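Nuclear hormone receptor FTZ-F1 (Drosophila melanogaster, PDB 2XHS) probably regulates transcription as an NR5-family nuclear receptor, whose ligand-binding domain binds a peptide of the Fushi tarazu protein. Local coordinates at residues A[16-21]-A[154-159]; A[86-91]-A[237-242]; A[96-101]-A[149-154]. All blocks are in the same frame, centred on the assembly; numbering follows the deposited sequence.

Contact 1. Residues A[16-21]-A[154-159]; sequences REFVQS and MKFLIL
Phe18 and Phe156 mark the nearest approach of the two backbones, with Phe18 CA still 9.3 Å from Phe156 CA, a gap bridged here by the two phenylalanine side chains. Both residues send their CB toward the opposite helix, and two phenyl rings fill the interval. The rings meet obliquely: their centroids are 4.4 Å apart and their planes are inclined at 33°, too tilted for a parallel stack and too flat for an edge-to-face pair. The overlap is lopsided. Phe156 CE2 stands above the middle of the Phe18 ring and comes within 3.6 Å of Phe18 CD1, whereas Phe18 CZ lies over the Phe156 face displaced toward its rim. Each CG sits anti to its own carbonyl carbon (chi1 -71° for Phe18 and -76° for Phe156), which swings both rings out into the gap. In the mainly helical ligand-binding domain of nuclear receptors, the pair joins helix 13-20, near the start of the chain, to helix 148-159 of the interior. The 108 Å² of surface buried between the segments comes almost wholly from these two residues, and the contact is apolar throughout. Beyond the pair, Trp65 meets the Phe156 ring obliquely and forms a cation-pi contact with the neighbouring Lys155. Val180 and Thr69 also touch Phe156, while Phe71 packs on Phe18.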
loop_
_atom_site.group_PDB
_atom_site.type_symbol
_atom_site.label_atom_id
_atom_site.label_comp_id
_atom_site.label_asym_id
_atom_site.label_seq_id
_atom_site.Cartn_x
_atom_site.Cartn_y
_atom_site.Cartn_z
ATOM N N ARG A 16 0.268 -0.847 -18.756
ATOM C CA ARG A 16 -1.054 -0.388 -18.950
ATOM C C ARG A 16 -1.932 -1.294 -18.184
ATOM O O ARG A 16 -2.885 -0.873 -17.602
ATOM C CB ARG A 16 -1.422 -0.493 -20.391
ATOM C CG ARG A 16 -0.887 0.551 -21.249
ATOM C CD ARG A 16 -1.656 0.598 -22.532
ATOM N NE ARG A 16 -0.761 0.635 -23.657
ATOM C CZ ARG A 16 -0.584 -0.381 -24.471
ATOM N NH1 ARG A 16 -1.276 -1.478 -24.321
ATOM N NH2 ARG A 16 0.263 -0.291 -25.454
ATOM N N GLU A 17 -1.632 -2.571 -18.236
ATOM C CA GLU A 17 -2.407 -3.581 -17.553
ATOM C C GLU A 17 -2.371 -3.455 -16.068
ATOM O O GLU A 17 -3.314 -3.754 -15.407
ATOM C CB GLU A 17 -1.949 -4.954 -17.960
ATOM C CG GLU A 17 -2.098 -5.198 -19.422
ATOM C CD GLU A 17 -1.528 -6.515 -19.860
ATOM O OE1 GLU A 17 -1.247 -7.353 -18.996
ATOM O OE2 GLU A 17 -1.354 -6.709 -21.070
ATOM N N PHE A 18 -1.236 -3.065 -15.546
ATOM C CA PHE A 18 -1.096 -2.802 -14.158
ATOM C C PHE A 18 -1.935 -1.641 -13.753
ATOM O O PHE A 18 -2.536 -1.632 -12.730
ATOM C CB PHE A 18 0.334 -2.466 -13.881
ATOM C CG PHE A 18 1.240 -3.615 -13.981
ATOM C CD1 PHE A 18 0.761 -4.878 -13.954
ATOM C CD2 PHE A 18 2.576 -3.435 -14.094
ATOM C CE1 PHE A 18 1.596 -5.924 -14.030
ATOM C CE2 PHE A 18 3.400 -4.490 -14.174
ATOM C CZ PHE A 18 2.912 -5.727 -14.141
ATOM N N VAL A 19 -1.959 -0.620 -14.552
ATOM C CA VAL A 19 -2.730 0.513 -14.155
ATOM C C VAL A 19 -4.188 0.206 -14.221
ATOM O O VAL A 19 -4.997 0.927 -13.728
ATOM C CB VAL A 19 -2.439 1.690 -14.985
ATOM C CG1 VAL A 19 -3.454 2.687 -14.702
ATOM C CG2 VAL A 19 -1.126 2.231 -14.614
ATOM N N GLN A 20 -4.506 -0.864 -14.899
ATOM C CA GLN A 20 -5.848 -1.347 -15.039
ATOM C C GLN A 20 -6.409 -1.817 -13.745
ATOM O O GLN A 20 -7.578 -1.728 -13.488
ATOM C CB GLN A 20 -5.845 -2.507 -15.991
ATOM C CG GLN A 20 -6.168 -2.119 -17.369
ATOM C CD GLN A 20 -7.279 -1.160 -17.390
ATOM O OE1 GLN A 20 -8.206 -1.280 -16.625
ATOM N NE2 GLN A 20 -7.207 -0.194 -18.264
ATOM N N SER A 21 -5.536 -2.341 -12.930
ATOM C CA SER A 21 -5.908 -3.011 -11.730
ATOM C C SER A 21 -6.152 -2.074 -10.607
ATOM O O SER A 21 -6.546 -2.467 -9.548
ATOM C CB SER A 21 -4.802 -3.955 -11.384
ATOM O OG SER A 21 -4.322 -4.491 -12.574
HETATM N N MSE A 154 6.101 -0.163 -8.447
HETATM C CA MSE A 154 6.703 -0.184 -7.154
HETATM C C MSE A 154 5.979 -1.067 -6.208
HETATM O O MSE A 154 6.556 -1.589 -5.314
HETATM C CB MSE A 154 6.835 1.205 -6.615
HETATM C CG MSE A 154 8.073 1.824 -7.054
HETATM SE SE MSE A 154 8.200 3.503 -6.373
HETATM C CE MSE A 154 7.300 4.359 -7.680
ATOM N N LYS A 155 4.693 -1.201 -6.399
ATOM C CA LYS A 155 3.884 -2.066 -5.593
ATOM C C LYS A 155 4.232 -3.513 -5.793
ATOM O O LYS A 155 4.343 -4.262 -4.877
ATOM C CB LYS A 155 2.441 -1.827 -5.946
ATOM C CG LYS A 155 1.629 -1.445 -4.777
ATOM C CD LYS A 155 0.197 -1.551 -5.026
ATOM C CE LYS A 155 -0.474 -1.843 -3.736
ATOM N NZ LYS A 155 -1.917 -1.931 -3.902
ATOM N N PHE A 156 4.380 -3.902 -7.032
ATOM C CA PHE A 156 4.806 -5.220 -7.367
ATOM C C PHE A 156 6.191 -5.451 -6.899
ATOM O O PHE A 156 6.540 -6.517 -6.500
ATOM C CB PHE A 156 4.755 -5.418 -8.845
ATOM C CG PHE A 156 3.404 -5.621 -9.352
ATOM C CD1 PHE A 156 2.777 -6.813 -9.194
ATOM C CD2 PHE A 156 2.747 -4.623 -9.984
ATOM C CE1 PHE A 156 1.537 -6.993 -9.658
ATOM C CE2 PHE A 156 1.502 -4.811 -10.443
ATOM C CZ PHE A 156 0.904 -5.990 -10.278
ATOM N N LEU A 157 7.008 -4.438 -6.989
ATOM C CA LEU A 157 8.348 -4.612 -6.589
ATOM C C LEU A 157 8.341 -4.927 -5.154
ATOM O O LEU A 157 9.077 -5.746 -4.695
ATOM C CB LEU A 157 9.105 -3.345 -6.820
ATOM C CG LEU A 157 9.525 -3.254 -8.254
ATOM C CD1 LEU A 157 10.533 -2.238 -8.405
ATOM C CD2 LEU A 157 10.066 -4.544 -8.622
ATOM N N ILE A 158 7.537 -4.215 -4.410
ATOM C CA ILE A 158 7.468 -4.461 -3.000
ATOM C C ILE A 158 6.930 -5.812 -2.699
ATOM O O ILE A 158 7.458 -6.519 -1.902
ATOM C CB ILE A 158 6.536 -3.469 -2.387
ATOM C CG1 ILE A 158 7.099 -2.090 -2.548
ATOM C CG2 ILE A 158 6.350 -3.710 -0.971
ATOM C CD1 ILE A 158 6.328 -1.061 -1.844
ATOM N N LEU A 159 5.823 -6.142 -3.316
ATOM C CA LEU A 159 5.172 -7.402 -3.118
ATOM C C LEU A 159 5.927 -8.599 -3.589
ATOM O O LEU A 159 6.001 -9.587 -2.933
ATOM C CB LEU A 159 3.870 -7.380 -3.877
ATOM C CG LEU A 159 2.949 -8.573 -3.774
ATOM C CD1 LEU A 159 2.234 -8.537 -2.516
ATOM C CD2 LEU A 159 1.997 -8.518 -4.864
#

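Contact 2. Residues A[86-91]-A[237-242]; sequences HSWSDM and EMLHAK
Trp88 reaches from helix 77-102 to Met238 and Leu239 on helix 234-240, which, by its place at the C-terminus and its contact with the bound peptide, probably corresponds to the activation helix (AF-2) of nuclear receptors. The leading interaction is CH-pi: Met238 CG lies 3.4 Å from the centroid of the five-membered ring of Trp88 and only 15° off its normal. Residue 238 is a selenomethionine, and bends at chi2 and chi3 turn its tip so that SE makes a longer, oblique Met-aromatic contact, 5.0 Å from the same centroid. Apolar packing comes next. Leu239 CD1 approaches the six-membered part of the indole at its edge, near the ring plane, at a modelled spacing too short to be trusted, and Ser89 CB covers the face opposite Met238. Replacing Trp88 by an alanine is likely to leave Met238 without its aromatic partner and open a gap beneath the C-terminal helix. Polar bonds lie around the contact: Ser89 OG is hydrogen-bonded to Glu217 OE2, and Glu237 OE2 to the backbone of the bound peptide. The helix thus meets Trp88 through nonpolar and aromatic contacts, and since Met238 also packs on an apolar side chain of the peptide, the contact adjoins the peptide-binding surface.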
loop_
_atom_site.group_PDB
_atom_site.type_symbol
_atom_site.label_atom_id
_atom_site.label_comp_id
_atom_site.label_asym_id
_atom_site.label_seq_id
_atom_site.Cartn_x
_atom_site.Cartn_y
_atom_site.Cartn_z
ATOM N N HIS A 86 4.549 -10.413 4.525
ATOM C CA HIS A 86 5.758 -9.645 4.628
ATOM C C HIS A 86 5.641 -8.167 4.424
ATOM O O HIS A 86 6.249 -7.392 5.114
ATOM C CB HIS A 86 6.757 -10.181 3.638
ATOM C CG HIS A 86 8.151 -9.728 3.890
ATOM N ND1 HIS A 86 8.828 -8.900 3.032
ATOM C CD2 HIS A 86 8.998 -9.983 4.904
ATOM C CE1 HIS A 86 10.029 -8.664 3.505
ATOM N NE2 HIS A 86 10.157 -9.309 4.641
ATOM N N SER A 87 4.910 -7.763 3.416
ATOM C CA SER A 87 4.866 -6.376 3.080
ATOM C C SER A 87 3.566 -5.708 3.114
ATOM O O SER A 87 3.402 -4.800 2.406
ATOM C CB SER A 87 5.422 -6.168 1.712
ATOM O OG SER A 87 5.338 -7.364 1.009
ATOM N N TRP A 88 2.616 -6.127 3.902
ATOM C CA TRP A 88 1.352 -5.431 3.892
ATOM C C TRP A 88 1.524 -4.038 4.372
ATOM O O TRP A 88 0.908 -3.144 3.897
ATOM C CB TRP A 88 0.333 -6.150 4.743
ATOM C CG TRP A 88 0.744 -6.315 6.098
ATOM C CD1 TRP A 88 1.485 -7.295 6.576
ATOM C CD2 TRP A 88 0.440 -5.474 7.184
ATOM N NE1 TRP A 88 1.674 -7.144 7.890
ATOM C CE2 TRP A 88 1.032 -6.022 8.296
ATOM C CE3 TRP A 88 -0.285 -4.304 7.323
ATOM C CZ2 TRP A 88 0.946 -5.452 9.515
ATOM C CZ3 TRP A 88 -0.372 -3.749 8.523
ATOM C CH2 TRP A 88 0.223 -4.320 9.611
ATOM N N SER A 89 2.364 -3.885 5.360
ATOM C CA SER A 89 2.649 -2.615 5.938
ATOM C C SER A 89 3.303 -1.764 4.929
ATOM O O SER A 89 3.048 -0.617 4.850
ATOM C CB SER A 89 3.560 -2.785 7.121
ATOM O OG SER A 89 4.467 -3.815 6.888
ATOM N N ASP A 90 4.178 -2.335 4.152
ATOM C CA ASP A 90 4.891 -1.590 3.174
ATOM C C ASP A 90 4.024 -1.011 2.120
ATOM O O ASP A 90 4.257 0.069 1.684
ATOM C CB ASP A 90 5.926 -2.469 2.538
ATOM C CG ASP A 90 7.244 -2.330 3.171
ATOM O OD1 ASP A 90 7.412 -2.829 4.270
ATOM O OD2 ASP A 90 8.120 -1.731 2.564
HETATM N N MSE A 91 3.048 -1.757 1.665
HETATM C CA MSE A 91 2.121 -1.264 0.689
HETATM C C MSE A 91 1.252 -0.170 1.166
HETATM O O MSE A 91 0.936 0.700 0.434
HETATM C CB MSE A 91 1.307 -2.363 0.093
HETATM C CG MSE A 91 1.650 -2.625 -1.327
HETATM SE SE MSE A 91 1.940 -4.460 -1.604
HETATM C CE MSE A 91 0.437 -5.241 -0.865
ATOM N N GLU A 237 -4.254 -10.441 12.537
ATOM C CA GLU A 237 -3.677 -11.654 12.053
ATOM C C GLU A 237 -2.436 -11.352 11.303
ATOM O O GLU A 237 -1.459 -12.032 11.423
ATOM C CB GLU A 237 -4.653 -12.315 11.128
ATOM C CG GLU A 237 -4.084 -13.385 10.292
ATOM C CD GLU A 237 -5.143 -14.134 9.570
ATOM O OE1 GLU A 237 -6.166 -14.406 10.173
ATOM O OE2 GLU A 237 -4.953 -14.460 8.408
HETATM N N MSE A 238 -2.496 -10.326 10.494
HETATM C CA MSE A 238 -1.371 -9.887 9.725
HETATM C C MSE A 238 -0.291 -9.384 10.641
HETATM O O MSE A 238 0.869 -9.613 10.440
HETATM C CB MSE A 238 -1.837 -8.800 8.773
HETATM C CG MSE A 238 -1.296 -8.904 7.386
HETATM SE SE MSE A 238 -1.809 -10.446 6.510
HETATM C CE MSE A 238 -3.602 -10.318 6.974
ATOM N N LEU A 239 -0.684 -8.662 11.654
ATOM C CA LEU A 239 0.263 -8.131 12.580
ATOM C C LEU A 239 0.960 -9.237 13.297
ATOM O O LEU A 239 2.111 -9.167 13.595
ATOM C CB LEU A 239 -0.485 -7.292 13.564
ATOM C CG LEU A 239 -0.034 -5.881 13.817
ATOM C CD1 LEU A 239 0.626 -5.335 12.643
ATOM C CD2 LEU A 239 -1.236 -5.138 14.082
ATOM N N HIS A 240 0.198 -10.246 13.620
ATOM C CA HIS A 240 0.622 -11.403 14.372
ATOM C C HIS A 240 1.627 -12.317 13.740
ATOM O O HIS A 240 2.400 -12.959 14.396
ATOM C CB HIS A 240 -0.599 -12.222 14.712
ATOM C CG HIS A 240 -0.354 -13.286 15.724
ATOM N ND1 HIS A 240 -1.036 -14.476 15.724
ATOM C CD2 HIS A 240 0.493 -13.340 16.770
ATOM C CE1 HIS A 240 -0.624 -15.212 16.735
ATOM N NE2 HIS A 240 0.306 -14.547 17.379
ATOM N N ALA A 241 1.506 -12.458 12.447
ATOM C CA ALA A 241 2.239 -13.442 11.711
ATOM C C ALA A 241 3.698 -13.491 12.002
ATOM O O ALA A 241 4.267 -14.555 12.075
ATOM C CB ALA A 241 2.019 -13.261 10.274
ATOM N N LYS A 242 4.320 -12.353 12.163
ATOM C CA LYS A 242 5.732 -12.392 12.377
ATOM C C LYS A 242 6.068 -12.520 13.831
ATOM O O LYS A 242 6.793 -11.712 14.357
ATOM C CB LYS A 242 6.331 -11.141 11.832
ATOM C CG LYS A 242 5.891 -9.958 12.541
ATOM C CD LYS A 242 6.397 -8.784 11.812
ATOM C CE LYS A 242 7.826 -8.580 12.082
ATOM N NZ LYS A 242 8.277 -7.404 11.312
#

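Contact 3. Residues A[96-101]-A[149-154]; sequences HLHHRI and GDYVCM
His98 and Tyr151 lie face to face, with ring centroids 3.8 Å apart and planes only 7° from parallel. The stack joins helix 77-102 to helix 148-159 within the layered helical sandwich of the nuclear-receptor ligand-binding domain, where the closest CA pair, His98 CA and Tyr151 CA, is 7.0 Å apart. Tyr151 CE2 stands over the centre of the imidazole, and His98 ND1 is 3.5 Å from Tyr151 CZ. The overlap extends to the root of the histidine: His98 CB makes a CH-pi contact over the phenol face, 3.8 Å from its centroid and 25° off the normal. For both side chains CG is anti to the backbone N (chi1 165° in His98), a setting that carries each ring into the space between the helices, where the two side chains cross at about a right angle. In the next shell, a hydrogen bond between the phenol OH and Asp95 OD1 ties the far end of Tyr151 back to helix 77-102, so the tyrosine is held by both its face and its tip. Phe146 packs on Tyr151, and the His102 ring meets that of His98 at a steep angle. On helix 148-159 itself, Asp150 OD2 forms a salt bridge with Lys198 NZ.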
loop_
_atom_site.group_PDB
_atom_site.type_symbol
_atom_site.label_atom_id
_atom_site.label_comp_id
_atom_site.label_asym_id
_atom_site.label_seq_id
_atom_site.Cartn_x
_atom_site.Cartn_y
_atom_site.Cartn_z
ATOM N N HIS A 96 -0.635 5.117 0.513
ATOM C CA HIS A 96 -0.924 6.403 1.084
ATOM C C HIS A 96 -0.090 7.449 0.438
ATOM O O HIS A 96 -0.486 8.541 0.254
ATOM C CB HIS A 96 -0.781 6.406 2.589
ATOM C CG HIS A 96 -1.744 7.324 3.265
ATOM N ND1 HIS A 96 -1.418 8.605 3.642
ATOM C CD2 HIS A 96 -3.041 7.161 3.589
ATOM C CE1 HIS A 96 -2.463 9.183 4.185
ATOM N NE2 HIS A 96 -3.458 8.326 4.170
ATOM N N LEU A 97 1.112 7.100 0.098
ATOM C CA LEU A 97 1.945 8.053 -0.539
ATOM C C LEU A 97 1.295 8.405 -1.822
ATOM O O LEU A 97 1.310 9.516 -2.231
ATOM C CB LEU A 97 3.308 7.470 -0.762
ATOM C CG LEU A 97 4.224 7.893 0.350
ATOM C CD1 LEU A 97 5.432 7.115 0.275
ATOM C CD2 LEU A 97 4.545 9.299 0.159
ATOM N N HIS A 98 0.715 7.438 -2.473
ATOM C CA HIS A 98 0.071 7.679 -3.731
ATOM C C HIS A 98 -1.116 8.603 -3.680
ATOM O O HIS A 98 -1.275 9.443 -4.494
ATOM C CB HIS A 98 -0.363 6.337 -4.227
ATOM C CG HIS A 98 -1.344 6.366 -5.340
ATOM N ND1 HIS A 98 -2.562 5.752 -5.262
ATOM C CD2 HIS A 98 -1.257 6.868 -6.581
ATOM C CE1 HIS A 98 -3.204 5.907 -6.394
ATOM N NE2 HIS A 98 -2.432 6.585 -7.209
ATOM N N HIS A 99 -2.003 8.387 -2.752
ATOM C CA HIS A 99 -3.172 9.205 -2.624
ATOM C C HIS A 99 -2.934 10.592 -2.168
ATOM O O HIS A 99 -3.602 11.498 -2.544
ATOM C CB HIS A 99 -4.176 8.501 -1.764
ATOM C CG HIS A 99 -4.721 7.286 -2.407
ATOM N ND1 HIS A 99 -5.643 7.336 -3.413
ATOM C CD2 HIS A 99 -4.437 5.987 -2.227
ATOM C CE1 HIS A 99 -5.921 6.119 -3.811
ATOM N NE2 HIS A 99 -5.204 5.280 -3.104
ATOM N N ARG A 100 -2.001 10.737 -1.275
ATOM C CA ARG A 100 -1.723 12.014 -0.745
ATOM C C ARG A 100 -1.223 12.863 -1.851
ATOM O O ARG A 100 -1.500 14.027 -1.903
ATOM C CB ARG A 100 -0.681 11.894 0.327
ATOM C CG ARG A 100 -0.998 12.653 1.540
ATOM C CD ARG A 100 0.240 13.066 2.216
ATOM N NE ARG A 100 -0.010 13.994 3.300
ATOM C CZ ARG A 100 0.891 14.824 3.776
ATOM N NH1 ARG A 100 2.092 14.837 3.273
ATOM N NH2 ARG A 100 0.595 15.623 4.757
ATOM N N ILE A 101 -0.413 12.295 -2.713
ATOM C CA ILE A 101 0.126 13.073 -3.795
ATOM C C ILE A 101 -0.726 13.137 -5.014
ATOM O O ILE A 101 -0.995 14.188 -5.516
ATOM C CB ILE A 101 1.391 12.473 -4.311
ATOM C CG1 ILE A 101 2.566 12.825 -3.438
ATOM C CG2 ILE A 101 1.660 13.030 -5.619
ATOM C CD1 ILE A 101 3.675 11.899 -3.557
ATOM N N GLY A 149 2.067 5.381 -13.082
ATOM C CA GLY A 149 2.809 4.264 -13.591
ATOM C C GLY A 149 3.893 3.767 -12.690
ATOM O O GLY A 149 4.085 2.605 -12.545
ATOM N N ASP A 150 4.610 4.687 -12.098
ATOM C CA ASP A 150 5.656 4.365 -11.192
ATOM C C ASP A 150 5.117 3.657 -10.006
ATOM O O ASP A 150 5.683 2.730 -9.536
ATOM C CB ASP A 150 6.282 5.643 -10.694
ATOM C CG ASP A 150 6.959 6.395 -11.747
ATOM O OD1 ASP A 150 7.624 5.780 -12.546
ATOM O OD2 ASP A 150 6.873 7.604 -11.769
ATOM N N TYR A 151 4.008 4.140 -9.509
ATOM C CA TYR A 151 3.403 3.631 -8.312
ATOM C C TYR A 151 2.977 2.191 -8.396
ATOM O O TYR A 151 3.087 1.482 -7.457
ATOM C CB TYR A 151 2.248 4.539 -7.921
ATOM C CG TYR A 151 1.149 3.905 -7.129
ATOM C CD1 TYR A 151 1.292 3.648 -5.801
ATOM C CD2 TYR A 151 -0.037 3.581 -7.709
ATOM C CE1 TYR A 151 0.319 3.080 -5.098
ATOM C CE2 TYR A 151 -1.008 3.002 -7.000
ATOM C CZ TYR A 151 -0.827 2.764 -5.693
ATOM O OH TYR A 151 -1.806 2.195 -4.965
ATOM N N VAL A 152 2.434 1.765 -9.505
ATOM C CA VAL A 152 2.067 0.385 -9.653
ATOM C C VAL A 152 3.215 -0.576 -9.734
ATOM O O VAL A 152 3.144 -1.657 -9.258
ATOM C CB VAL A 152 1.095 0.159 -10.791
ATOM C CG1 VAL A 152 -0.193 0.725 -10.438
ATOM C CG2 VAL A 152 1.562 0.827 -11.984
ATOM N N CYS A 153 4.264 -0.165 -10.438
ATOM C CA CYS A 153 5.447 -0.998 -10.603
ATOM C C CYS A 153 6.094 -1.222 -9.247
ATOM O O CYS A 153 6.573 -2.313 -8.938
ATOM C CB CYS A 153 6.440 -0.338 -11.561
ATOM S SG CYS A 153 5.789 -0.037 -13.220
HETATM N N MSE A 154 6.101 -0.163 -8.447
HETATM C CA MSE A 154 6.703 -0.184 -7.154
HETATM C C MSE A 154 5.979 -1.067 -6.208
HETATM O O MSE A 154 6.556 -1.589 -5.314
HETATM C CB MSE A 154 6.835 1.205 -6.615
HETATM C CG MSE A 154 8.073 1.824 -7.054
HETATM SE SE MSE A 154 8.200 3.503 -6.373
HETATM C CE MSE A 154 7.300 4.359 -7.680
#

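How the contacts relate
Two helices connect the three contacts: 148-159 serves contacts 1 and 3, which share Met154, and 77-102 serves contacts 2 and 3. Centres of contacts 1 and 3 lie about 10 Å apart, and each is about 19 Å from the centre of contact 2. Along the chain the segments come in the order 16-21, 86-91, 96-101, 149-154, 154-159 and 237-242, so contact 3 is nested within both other loops while contacts 1 and 2 cross. Contacts 1 and 2 touch directly through Lys155 on Met91 and Ile158 on Asp90; Val152 packs on Phe18 and Val19. The interior helix pair thus connects the N-terminal helix with the C-terminal one beside the bound peptide.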